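Local coordinates for protein branched-chain alpha-ketoacid decarboxylase (Lactococcus lactis, PDB 2VBF) that probably decarboxylates branched-chain and aromatic alpha-keto acids to aldehydes, using thiamine diphosphate and a magnesium ion, at residues Glu42-Pro47 / Ser76-Gly81; Tyr82-Lys87 / Ile427-Pro432; Val97-Ala102 / Pro182-Leu187. All coordinates share one frame; numbering follows the deposited sequence.

Interaction 1: residues Glu42-Pro47 / Ser76-Gly81; sequences EIFGVP and SYMADG. With TPP (thiamine diphosphate), chain D.
A Met-aromatic contact joins F44 of strand 42-45 to M78 of helix 72-86, inside the N-terminal thiamine diphosphate-binding domain. The two side chains cross at about a right angle. M78 CG sits over one face of the F44 ring, 3.8 Å from its centroid and 16° off the ring normal. This is a CH-pi contact, offset toward the rim. M78 CG stands anti to the backbone N (chi1 -167°), and this puts it over the ring. M78 SD comes in more obliquely, 42° off the normal, and lies 3.4 Å from F44 CE1. A79 approaches the CD2 side of the ring obliquely, with its CA 4.0 Å from F44 CD2 and its CB 4.3 Å from the same atom. F44 and A79 are the pair with the nearest CA atoms, 6.6 Å apart. Strand 65-68, helix 72-86 and strand 89-94 form a beta-alpha-beta crossover in a parallel sheet. Strand 42-45 lies between the two strands, so the helix passes over F44. I439 of helix 430-440 also packs on F44, and Y82 meets its ring edge-to-face. Beyond G45 the segment enters the cofactor pocket. P47 O lies 3.3 Å from C6' of thiamine diphosphate, and V46 CG1 is 3.9 Å from that same C6'. Y482 of the second subunit packs on both V46 and P47.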
loop_
_atom_site.group_PDB
_atom_site.type_symbol
_atom_site.label_atom_id
_atom_site.label_comp_id
_atom_site.label_asym_id
_atom_site.label_seq_id
_atom_site.Cartn_x
_atom_site.Cartn_y
_atom_site.Cartn_z
ATOM N N GLU A 42 8.776 6.582 19.830
ATOM C CA GLU A 42 9.106 6.744 18.421
ATOM C C GLU A 42 7.800 6.783 17.649
ATOM O O GLU A 42 6.902 6.012 17.963
ATOM C CB GLU A 42 9.950 5.557 17.914
ATOM C CG GLU A 42 11.440 5.608 18.252
ATOM C CD GLU A 42 11.813 5.018 19.605
ATOM O OE1 GLU A 42 11.016 4.292 20.241
ATOM O OE2 GLU A 42 12.958 5.262 20.036
ATOM N N ILE A 43 7.703 7.667 16.651
ATOM C CA ILE A 43 6.533 7.739 15.765
ATOM C C ILE A 43 6.996 7.541 14.335
ATOM O O ILE A 43 7.950 8.184 13.881
ATOM C CB ILE A 43 5.772 9.083 15.896
ATOM C CG1 ILE A 43 5.270 9.240 17.334
ATOM C CG2 ILE A 43 4.620 9.188 14.893
ATOM C CD1 ILE A 43 4.435 10.482 17.608
ATOM N N PHE A 44 6.311 6.641 13.641
ATOM C CA PHE A 44 6.632 6.334 12.244
ATOM C C PHE A 44 5.734 7.107 11.286
ATOM O O PHE A 44 4.821 7.815 11.699
ATOM C CB PHE A 44 6.544 4.832 12.024
ATOM C CG PHE A 44 7.425 4.056 12.962
ATOM C CD1 PHE A 44 8.794 3.978 12.737
ATOM C CD2 PHE A 44 6.903 3.459 14.091
ATOM C CE1 PHE A 44 9.622 3.286 13.621
ATOM C CE2 PHE A 44 7.717 2.753 14.984
ATOM C CZ PHE A 44 9.083 2.672 14.742
ATOM N N GLY A 45 6.041 7.007 9.998
ATOM C CA GLY A 45 5.163 7.540 8.966
ATOM C C GLY A 45 5.841 8.304 7.850
ATOM O O GLY A 45 7.042 8.194 7.637
ATOM N N VAL A 46 5.053 9.123 7.173
ATOM C CA VAL A 46 5.511 9.868 6.006
ATOM C C VAL A 46 4.915 11.262 6.037
ATOM O O VAL A 46 3.697 11.416 6.267
ATOM C CB VAL A 46 5.123 9.166 4.679
ATOM C CG1 VAL A 46 5.584 9.990 3.434
ATOM C CG2 VAL A 46 5.697 7.738 4.610
ATOM N N PRO A 47 5.764 12.293 5.824
ATOM C CA PRO A 47 5.229 13.650 5.815
ATOM C C PRO A 47 4.307 13.990 4.645
ATOM O O PRO A 47 4.376 13.364 3.590
ATOM C CB PRO A 47 6.496 14.533 5.712
ATOM C CG PRO A 47 7.616 13.671 6.019
ATOM C CD PRO A 47 7.219 12.294 5.586
ATOM N N SER A 76 2.983 1.524 8.498
ATOM C CA SER A 76 1.929 0.814 9.223
ATOM C C SER A 76 2.406 -0.561 9.726
ATOM O O SER A 76 2.166 -0.940 10.871
ATOM C CB SER A 76 0.671 0.708 8.349
ATOM O OG SER A 76 0.798 -0.239 7.304
ATOM N N TYR A 77 3.138 -1.274 8.878
ATOM C CA TYR A 77 3.752 -2.536 9.256
ATOM C C TYR A 77 4.756 -2.342 10.399
ATOM O O TYR A 77 4.837 -3.150 11.332
ATOM C CB TYR A 77 4.477 -3.140 8.056
ATOM C CG TYR A 77 3.629 -3.698 6.918
ATOM C CD1 TYR A 77 2.317 -4.144 7.109
ATOM C CD2 TYR A 77 4.197 -3.856 5.645
ATOM C CE1 TYR A 77 1.588 -4.722 6.048
ATOM C CE2 TYR A 77 3.483 -4.411 4.597
ATOM C CZ TYR A 77 2.186 -4.841 4.804
ATOM O OH TYR A 77 1.502 -5.397 3.751
ATOM N N MET A 78 5.554 -1.291 10.273
ATOM C CA MET A 78 6.586 -0.993 11.266
ATOM C C MET A 78 5.982 -0.680 12.623
ATOM O O MET A 78 6.464 -1.182 13.637
ATOM C CB MET A 78 7.462 0.164 10.805
ATOM C CG MET A 78 8.739 0.333 11.634
ATOM S SD MET A 78 10.031 1.348 10.853
ATOM C CE MET A 78 10.430 0.337 9.435
ATOM N N ALA A 79 4.934 0.142 12.617
ATOM C CA ALA A 79 4.185 0.470 13.839
ATOM C C ALA A 79 3.588 -0.784 14.500
ATOM O O ALA A 79 3.627 -0.941 15.726
ATOM C CB ALA A 79 3.109 1.501 13.536
ATOM N N ASP A 80 3.071 -1.702 13.686
ATOM C CA ASP A 80 2.554 -2.974 14.176
ATOM C C ASP A 80 3.659 -3.784 14.900
ATOM O O ASP A 80 3.480 -4.178 16.047
ATOM C CB ASP A 80 1.912 -3.737 13.002
ATOM C CG ASP A 80 1.290 -5.054 13.393
ATOM O OD1 ASP A 80 1.979 -5.914 13.972
ATOM O OD2 ASP A 80 0.111 -5.254 13.024
ATOM N N GLY A 81 4.806 -4.006 14.253
ATOM C CA GLY A 81 5.935 -4.659 14.912
ATOM C C GLY A 81 6.369 -3.988 16.205
ATOM O O GLY A 81 6.629 -4.645 17.209
HETATM N "N1'" TPP D . 2.665 10.442 0.682
HETATM C "C2'" TPP D . 1.984 10.151 -0.480
HETATM C CM2 TPP D . 1.592 8.738 -0.774
HETATM N "N3'" TPP D . 1.671 11.167 -1.335
HETATM C "C4'" TPP D . 2.037 12.473 -1.060
HETATM N "N4'" TPP D . 1.661 13.404 -1.928
HETATM C "C5'" TPP D . 2.752 12.777 0.107
HETATM C "C6'" TPP D . 3.065 11.734 0.974
HETATM C "C7'" TPP D . 3.190 14.213 0.414
HETATM N N3 TPP D . 4.217 14.707 -0.510
HETATM C C2 TPP D . 3.995 15.475 -1.650
HETATM S S1 TPP D . 5.308 15.891 -2.502
HETATM C C5 TPP D . 6.231 15.112 -1.430
HETATM C C4 TPP D . 5.551 14.505 -0.370
HETATM C CM4 TPP D . 6.184 13.729 0.756
HETATM C C6 TPP D . 7.715 15.150 -1.671
HETATM C C7 TPP D . 8.163 14.467 -2.960
HETATM O O7 TPP D . 9.579 14.535 -2.932
HETATM P PA TPP D . 10.485 14.267 -4.239
HETATM O O1A TPP D . 9.889 13.051 -4.932
HETATM O O2A TPP D . 11.897 14.037 -3.758
HETATM O O3A TPP D . 10.259 15.549 -5.165
HETATM P PB TPP D . 11.147 16.909 -5.233
HETATM O O1B TPP D . 10.195 18.020 -4.908
HETATM O O2B TPP D . 11.671 17.004 -6.633
HETATM O O3B TPP D . 12.279 16.774 -4.252
#

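Interaction 2: residues Tyr82-Lys87 / Ile427-Pro432; sequences YARTKK and IGYTFP. With TPP (thiamine diphosphate), chain F.
R84 and Y429 meet where helix 72-86 of the N-terminal thiamine diphosphate-binding domain faces the turn leading into helix 430-440 in the C-terminal one. R84 NE lies 2.8 Å from Y429 OH, but the angle is too poor for a hydrogen bond. The two side chains come from opposite directions, and their guanidinium and ring planes are 50° apart. R84 is extended from CG to NE, which carries its head across to the phenol.

Salt bridges and hydrogen bonds explain the closeness. D80 OD1 pairs with R84 NE and is hydrogen-bonded to Y429 OH, so one carboxylate oxygen holds both groups. R84 NH2 has a second partner in E112. At the helix end K87 turns to positive phi (78°), and its NZ donates a hydrogen bond back to R84 O at 2.8 Å. That NZ also salt-bridges E245.

The cofactor contacts of I427 are mainly apolar. It packs against both rings of thiamine diphosphate, consistent with the bulky residue that supports the V conformation in this family. Its backbone N lies 3.1 Å from N3' of the pyrimidine, its CG1 3.5 Å from the same atom, and its CD1 3.6 Å from CM4 of the thiazolium.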
loop_
_atom_site.group_PDB
_atom_site.type_symbol
_atom_site.label_atom_id
_atom_site.label_comp_id
_atom_site.label_asym_id
_atom_site.label_seq_id
_atom_site.Cartn_x
_atom_site.Cartn_y
_atom_site.Cartn_z
ATOM N N TYR A 82 6.441 -2.665 16.181
ATOM C CA TYR A 82 6.779 -1.900 17.380
ATOM C C TYR A 82 5.759 -2.165 18.485
ATOM O O TYR A 82 6.139 -2.365 19.641
ATOM C CB TYR A 82 6.815 -0.425 17.023
ATOM C CG TYR A 82 7.296 0.550 18.083
ATOM C CD1 TYR A 82 8.612 0.991 18.106
ATOM C CD2 TYR A 82 6.412 1.099 19.001
ATOM C CE1 TYR A 82 9.052 1.936 19.042
ATOM C CE2 TYR A 82 6.837 2.035 19.944
ATOM C CZ TYR A 82 8.159 2.455 19.961
ATOM O OH TYR A 82 8.581 3.411 20.897
ATOM N N ALA A 83 4.473 -2.205 18.122
ATOM C CA ALA A 83 3.403 -2.447 19.097
ATOM C C ALA A 83 3.525 -3.828 19.727
ATOM O O ALA A 83 3.284 -3.990 20.924
ATOM C CB ALA A 83 2.026 -2.273 18.453
ATOM N N ARG A 84 3.890 -4.827 18.925
ATOM C CA ARG A 84 4.071 -6.178 19.440
ATOM C C ARG A 84 5.099 -6.259 20.577
ATOM O O ARG A 84 4.999 -7.131 21.427
ATOM C CB ARG A 84 4.435 -7.147 18.324
ATOM C CG ARG A 84 3.251 -7.410 17.428
ATOM C CD ARG A 84 3.643 -8.224 16.217
ATOM N NE ARG A 84 2.532 -8.410 15.282
ATOM C CZ ARG A 84 2.028 -9.579 14.911
ATOM N NH1 ARG A 84 2.444 -10.702 15.452
ATOM N NH2 ARG A 84 1.068 -9.618 13.997
ATOM N N THR A 85 6.077 -5.358 20.565
ATOM C CA THR A 85 7.162 -5.372 21.530
ATOM C C THR A 85 7.037 -4.283 22.601
ATOM O O THR A 85 7.211 -4.569 23.800
ATOM C CB THR A 85 8.502 -5.304 20.787
ATOM O OG1 THR A 85 8.711 -6.563 20.135
ATOM C CG2 THR A 85 9.668 -5.048 21.743
ATOM N N LYS A 86 6.725 -3.063 22.166
ATOM C CA LYS A 86 6.551 -1.899 23.058
ATOM C C LYS A 86 5.192 -1.901 23.755
ATOM O O LYS A 86 5.040 -1.285 24.821
ATOM C CB LYS A 86 6.723 -0.592 22.268
ATOM C CG LYS A 86 7.206 0.606 23.103
ATOM C CD LYS A 86 8.728 0.576 23.251
ATOM C CE LYS A 86 9.266 1.782 23.991
ATOM N NZ LYS A 86 10.718 1.642 24.215
ATOM N N LYS A 87 4.212 -2.583 23.145
ATOM C CA LYS A 87 2.842 -2.745 23.669
ATOM C C LYS A 87 1.960 -1.493 23.458
ATOM O O LYS A 87 0.844 -1.383 23.987
ATOM C CB LYS A 87 2.855 -3.247 25.135
ATOM C CG LYS A 87 3.727 -4.500 25.352
ATOM C CD LYS A 87 3.337 -5.656 24.425
ATOM C CE LYS A 87 4.220 -6.877 24.626
ATOM N NZ LYS A 87 3.768 -8.000 23.787
ATOM N N ILE A 427 2.204 -10.694 3.046
ATOM C CA ILE A 427 3.623 -10.833 2.753
ATOM C C ILE A 427 4.271 -9.466 2.580
ATOM O O ILE A 427 3.678 -8.554 1.992
ATOM C CB ILE A 427 3.955 -11.774 1.559
ATOM C CG1 ILE A 427 3.338 -11.317 0.230
ATOM C CG2 ILE A 427 3.537 -13.220 1.891
ATOM C CD1 ILE A 427 4.036 -11.922 -1.010
ATOM N N GLY A 428 5.500 -9.357 3.090
ATOM C CA GLY A 428 6.240 -8.111 3.133
ATOM C C GLY A 428 6.199 -7.466 4.503
ATOM O O GLY A 428 7.100 -6.724 4.853
ATOM N N TYR A 429 5.125 -7.734 5.252
ATOM C CA TYR A 429 4.943 -7.234 6.609
ATOM C C TYR A 429 6.213 -7.331 7.459
ATOM O O TYR A 429 6.571 -6.381 8.159
ATOM C CB TYR A 429 3.792 -7.999 7.310
ATOM C CG TYR A 429 3.800 -7.854 8.816
ATOM C CD1 TYR A 429 3.314 -6.713 9.422
ATOM C CD2 TYR A 429 4.308 -8.867 9.626
ATOM C CE1 TYR A 429 3.330 -6.584 10.812
ATOM C CE2 TYR A 429 4.336 -8.745 11.013
ATOM C CZ TYR A 429 3.851 -7.586 11.593
ATOM O OH TYR A 429 3.884 -7.449 12.970
ATOM N N THR A 430 6.866 -8.493 7.417
ATOM C CA THR A 430 7.904 -8.802 8.402
ATOM C C THR A 430 9.148 -7.910 8.366
ATOM O O THR A 430 9.814 -7.748 9.394
ATOM C CB THR A 430 8.357 -10.279 8.351
ATOM O OG1 THR A 430 8.776 -10.605 7.024
ATOM C CG2 THR A 430 7.214 -11.200 8.824
ATOM N N PHE A 431 9.477 -7.358 7.206
ATOM C CA PHE A 431 10.687 -6.559 7.099
ATOM C C PHE A 431 10.541 -5.238 7.869
ATOM O O PHE A 431 11.254 -5.022 8.848
ATOM C CB PHE A 431 11.196 -6.432 5.647
ATOM C CG PHE A 431 12.426 -5.557 5.509
ATOM C CD1 PHE A 431 13.542 -5.749 6.338
ATOM C CD2 PHE A 431 12.479 -4.564 4.553
ATOM C CE1 PHE A 431 14.675 -4.921 6.210
ATOM C CE2 PHE A 431 13.601 -3.728 4.434
ATOM C CZ PHE A 431 14.704 -3.930 5.257
ATOM N N PRO A 432 9.577 -4.367 7.501
ATOM C CA PRO A 432 9.405 -3.197 8.371
ATOM C C PRO A 432 9.029 -3.562 9.819
ATOM O O PRO A 432 9.459 -2.897 10.772
ATOM C CB PRO A 432 8.279 -2.403 7.683
ATOM C CG PRO A 432 8.227 -2.918 6.268
ATOM C CD PRO A 432 8.659 -4.351 6.347
HETATM N "N1'" TPP F . -0.033 -10.532 -1.355
HETATM C "C2'" TPP F . -0.002 -10.173 -0.033
HETATM C CM2 TPP F . 0.061 -8.715 0.325
HETATM N "N3'" TPP F . -0.041 -11.151 0.930
HETATM C "C4'" TPP F . -0.116 -12.484 0.586
HETATM N "N4'" TPP F . -0.170 -13.381 1.543
HETATM C "C5'" TPP F . -0.123 -12.861 -0.761
HETATM C "C6'" TPP F . -0.085 -11.873 -1.736
HETATM C "C7'" TPP F . -0.169 -14.314 -1.175
HETATM N N3 TPP F . 1.055 -15.029 -0.829
HETATM C C2 TPP F . 1.267 -15.807 0.295
HETATM S S1 TPP F . 2.725 -16.496 0.422
HETATM C C5 TPP F . 3.148 -15.854 -1.006
HETATM C C4 TPP F . 2.164 -15.072 -1.614
HETATM C CM4 TPP F . 2.306 -14.374 -2.938
HETATM C C6 TPP F . 4.528 -16.175 -1.543
HETATM C C7 TPP F . 5.677 -15.734 -0.649
HETATM O O7 TPP F . 6.857 -16.091 -1.327
HETATM P PA TPP F . 8.294 -15.952 -0.650
HETATM O O1A TPP F . 8.381 -14.707 0.206
HETATM O O2A TPP F . 9.328 -15.958 -1.760
HETATM O O3A TPP F . 8.341 -17.226 0.345
HETATM P PB TPP F . 8.851 -18.732 0.016
HETATM O O1B TPP F . 7.672 -19.630 0.267
HETATM O O2B TPP F . 9.932 -19.012 1.021
HETATM O O3B TPP F . 9.368 -18.822 -1.393
#

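Interaction 3: residues Val97-Ala102 / Pro182-Leu187; sequences VGELSA and PVYINL. With TPP (thiamine diphosphate), chain D.
Y184 OH is gripped by a carboxylate and by a water. It donates to E99 OE2 at 2.4 Å, a very short distance whose exact value is doubtful. A bound water lies 2.6 Å from Y184 OH and is placed to donate to it. Both E99 OE2 and the water lie at the edge of the Y184 ring, in its plane. The carboxylate is turned 32° from that plane, and the two side chains cross at about a right angle.

The same water lies 2.8 Å from E99 OE1 and 3.1 Å from N186 OD1, and is placed to donate to each. It has two protons for three acceptors, so not all these bonds form at once. E99 OE1 also takes the backbone N-H of G96, and N186 ND2 bonds to S122. One network thus links the buried polar ends.

E99 CG is wedged between the backbone N and the carbonyl carbon (chi1 62°), and the chain then runs straight out to the tyrosine. An alanine here would remove the carboxylate and would probably leave Y184 OH and G96 N without this partner, and the water less firmly held.

One turn after V97, S101 OG donates to V97 O at 2.7 Å. V97 CG2 touches thiamine diphosphate, 3.4 Å from N3'. Helix 97-111 joins strands 89-94 and 116-122, and strand 183-188 neighbours 116-122. The helix packs on the parallel sheet of strand order 2-1-3-4-6-5, the alpha/beta fold of the pyrimidine-binding domain in thiamine diphosphate enzymes.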
loop_
_atom_site.group_PDB
_atom_site.type_symbol
_atom_site.label_atom_id
_atom_site.label_comp_id
_atom_site.label_asym_id
_atom_site.label_seq_id
_atom_site.Cartn_x
_atom_site.Cartn_y
_atom_site.Cartn_z
ATOM N N VAL A 97 -4.186 9.949 0.567
ATOM C CA VAL A 97 -3.108 9.153 -0.046
ATOM C C VAL A 97 -2.226 8.416 0.980
ATOM O O VAL A 97 -1.799 7.285 0.739
ATOM C CB VAL A 97 -2.220 10.005 -0.981
ATOM C CG1 VAL A 97 -3.036 10.610 -2.101
ATOM C CG2 VAL A 97 -1.486 11.100 -0.180
ATOM N N GLY A 98 -1.965 9.036 2.124
ATOM C CA GLY A 98 -1.164 8.411 3.173
ATOM C C GLY A 98 -1.963 7.334 3.892
ATOM O O GLY A 98 -1.569 6.148 3.963
ATOM N N GLU A 99 -3.121 7.729 4.413
ATOM C CA GLU A 99 -3.947 6.791 5.158
ATOM C C GLU A 99 -4.397 5.587 4.325
ATOM O O GLU A 99 -4.350 4.452 4.810
ATOM C CB GLU A 99 -5.144 7.501 5.807
ATOM C CG GLU A 99 -6.109 8.144 4.849
ATOM C CD GLU A 99 -7.259 8.830 5.562
ATOM O OE1 GLU A 99 -7.535 10.006 5.224
ATOM O OE2 GLU A 99 -7.883 8.175 6.437
ATOM N N LEU A 100 -4.832 5.803 3.085
ATOM C CA LEU A 100 -5.257 4.659 2.266
ATOM C C LEU A 100 -4.099 3.739 1.887
ATOM O O LEU A 100 -4.302 2.541 1.728
ATOM C CB LEU A 100 -6.043 5.100 1.027
ATOM C CG LEU A 100 -7.425 5.710 1.322
ATOM C CD1 LEU A 100 -8.142 6.016 0.028
ATOM C CD2 LEU A 100 -8.281 4.816 2.225
ATOM N N SER A 101 -2.895 4.281 1.766
ATOM C CA SER A 101 -1.712 3.427 1.528
ATOM C C SER A 101 -1.427 2.521 2.737
ATOM O O SER A 101 -0.914 1.413 2.596
ATOM C CB SER A 101 -0.487 4.273 1.200
ATOM O OG SER A 101 -0.599 4.960 -0.043
ATOM N N ALA A 102 -1.778 2.999 3.926
ATOM C CA ALA A 102 -1.465 2.330 5.185
ATOM C C ALA A 102 -2.578 1.363 5.649
ATOM O O ALA A 102 -2.373 0.590 6.590
ATOM C CB ALA A 102 -1.209 3.410 6.277
ATOM N N PRO A 182 -6.366 -1.284 17.029
ATOM C CA PRO A 182 -5.991 0.030 16.494
ATOM C C PRO A 182 -7.089 1.085 16.588
ATOM O O PRO A 182 -8.281 0.779 16.530
ATOM C CB PRO A 182 -5.610 -0.249 15.031
ATOM C CG PRO A 182 -6.072 -1.608 14.744
ATOM C CD PRO A 182 -6.312 -2.340 16.013
ATOM N N VAL A 183 -6.655 2.331 16.724
ATOM C CA VAL A 183 -7.553 3.466 16.686
ATOM C C VAL A 183 -6.995 4.511 15.737
ATOM O O VAL A 183 -5.841 4.426 15.296
ATOM C CB VAL A 183 -7.786 4.059 18.079
ATOM C CG1 VAL A 183 -8.387 2.985 18.992
ATOM C CG2 VAL A 183 -6.480 4.623 18.656
ATOM N N TYR A 184 -7.826 5.501 15.449
ATOM C CA TYR A 184 -7.629 6.420 14.324
ATOM C C TYR A 184 -8.009 7.841 14.748
ATOM O O TYR A 184 -9.098 8.066 15.273
ATOM C CB TYR A 184 -8.496 5.914 13.180
ATOM C CG TYR A 184 -8.624 6.758 11.921
ATOM C CD1 TYR A 184 -8.028 6.342 10.729
ATOM C CD2 TYR A 184 -9.431 7.892 11.877
ATOM C CE1 TYR A 184 -8.200 7.064 9.547
ATOM C CE2 TYR A 184 -9.614 8.609 10.699
ATOM C CZ TYR A 184 -8.983 8.200 9.542
ATOM O OH TYR A 184 -9.163 8.894 8.364
ATOM N N ILE A 185 -7.098 8.781 14.498
ATOM C CA ILE A 185 -7.257 10.185 14.873
ATOM C C ILE A 185 -6.983 11.033 13.650
ATOM O O ILE A 185 -5.869 11.028 13.139
ATOM C CB ILE A 185 -6.288 10.581 16.017
ATOM C CG1 ILE A 185 -6.567 9.739 17.273
ATOM C CG2 ILE A 185 -6.371 12.077 16.308
ATOM C CD1 ILE A 185 -5.535 9.907 18.388
ATOM N N ASN A 186 -8.018 11.712 13.157
ATOM C CA ASN A 186 -7.889 12.655 12.052
ATOM C C ASN A 186 -7.665 14.026 12.687
ATOM O O ASN A 186 -8.500 14.504 13.456
ATOM C CB ASN A 186 -9.117 12.577 11.124
ATOM C CG ASN A 186 -9.147 13.659 10.055
ATOM O OD1 ASN A 186 -9.439 13.388 8.873
ATOM N ND2 ASN A 186 -8.898 14.887 10.457
ATOM N N LEU A 187 -6.519 14.635 12.363
ATOM C CA LEU A 187 -6.055 15.877 12.980
ATOM C C LEU A 187 -5.911 17.002 11.944
ATOM O O LEU A 187 -4.906 17.064 11.219
ATOM C CB LEU A 187 -4.698 15.623 13.629
ATOM C CG LEU A 187 -3.975 16.774 14.344
ATOM C CD1 LEU A 187 -4.766 17.195 15.558
ATOM C CD2 LEU A 187 -2.594 16.335 14.764
HETATM N "N1'" TPP D . 2.665 10.442 0.682
HETATM C "C2'" TPP D . 1.984 10.151 -0.480
HETATM C CM2 TPP D . 1.592 8.738 -0.774
HETATM N "N3'" TPP D . 1.671 11.167 -1.335
HETATM C "C4'" TPP D . 2.037 12.473 -1.060
HETATM N "N4'" TPP D . 1.661 13.404 -1.928
HETATM C "C5'" TPP D . 2.752 12.777 0.107
HETATM C "C6'" TPP D . 3.065 11.734 0.974
HETATM C "C7'" TPP D . 3.190 14.213 0.414
HETATM N N3 TPP D . 4.217 14.707 -0.510
HETATM C C2 TPP D . 3.995 15.475 -1.650
HETATM S S1 TPP D . 5.308 15.891 -2.502
HETATM C C5 TPP D . 6.231 15.112 -1.430
HETATM C C4 TPP D . 5.551 14.505 -0.370
HETATM C CM4 TPP D . 6.184 13.729 0.756
HETATM C C6 TPP D . 7.715 15.150 -1.671
HETATM C C7 TPP D . 8.163 14.467 -2.960
HETATM O O7 TPP D . 9.579 14.535 -2.932
HETATM P PA TPP D . 10.485 14.267 -4.239
HETATM O O1A TPP D . 9.889 13.051 -4.932
HETATM O O2A TPP D . 11.897 14.037 -3.758
HETATM O O3A TPP D . 10.259 15.549 -5.165
HETATM P PB TPP D . 11.147 16.909 -5.233
HETATM O O1B TPP D . 10.195 18.020 -4.908
HETATM O O2B TPP D . 11.671 17.004 -6.633
HETATM O O3B TPP D . 12.279 16.774 -4.252
HETATM O O HOH W 1 -9.430 11.009 6.960
#

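From the N terminus, interaction 1 closes first, bringing helix 72-86 back onto strand 42-45. Interaction 2 opens at once on the same helix and closes only at 427-432, so its loop spans the central domain. Interaction 3 opens and closes within that long loop, joining helix 97-111 to strand 183-188. None cross. Interactions 1 and 2 touch through D80 and Y429 and through E42 and Y82. S76 OG and A102 O touch weakly between interactions 1 and 3, which reach the same sheet. Interactions 2 and 3 have centres about 17 Å apart. Interactions 1 and 3 border the same cofactor, whose site the second subunit completes; interaction 2 meets the other cofactor.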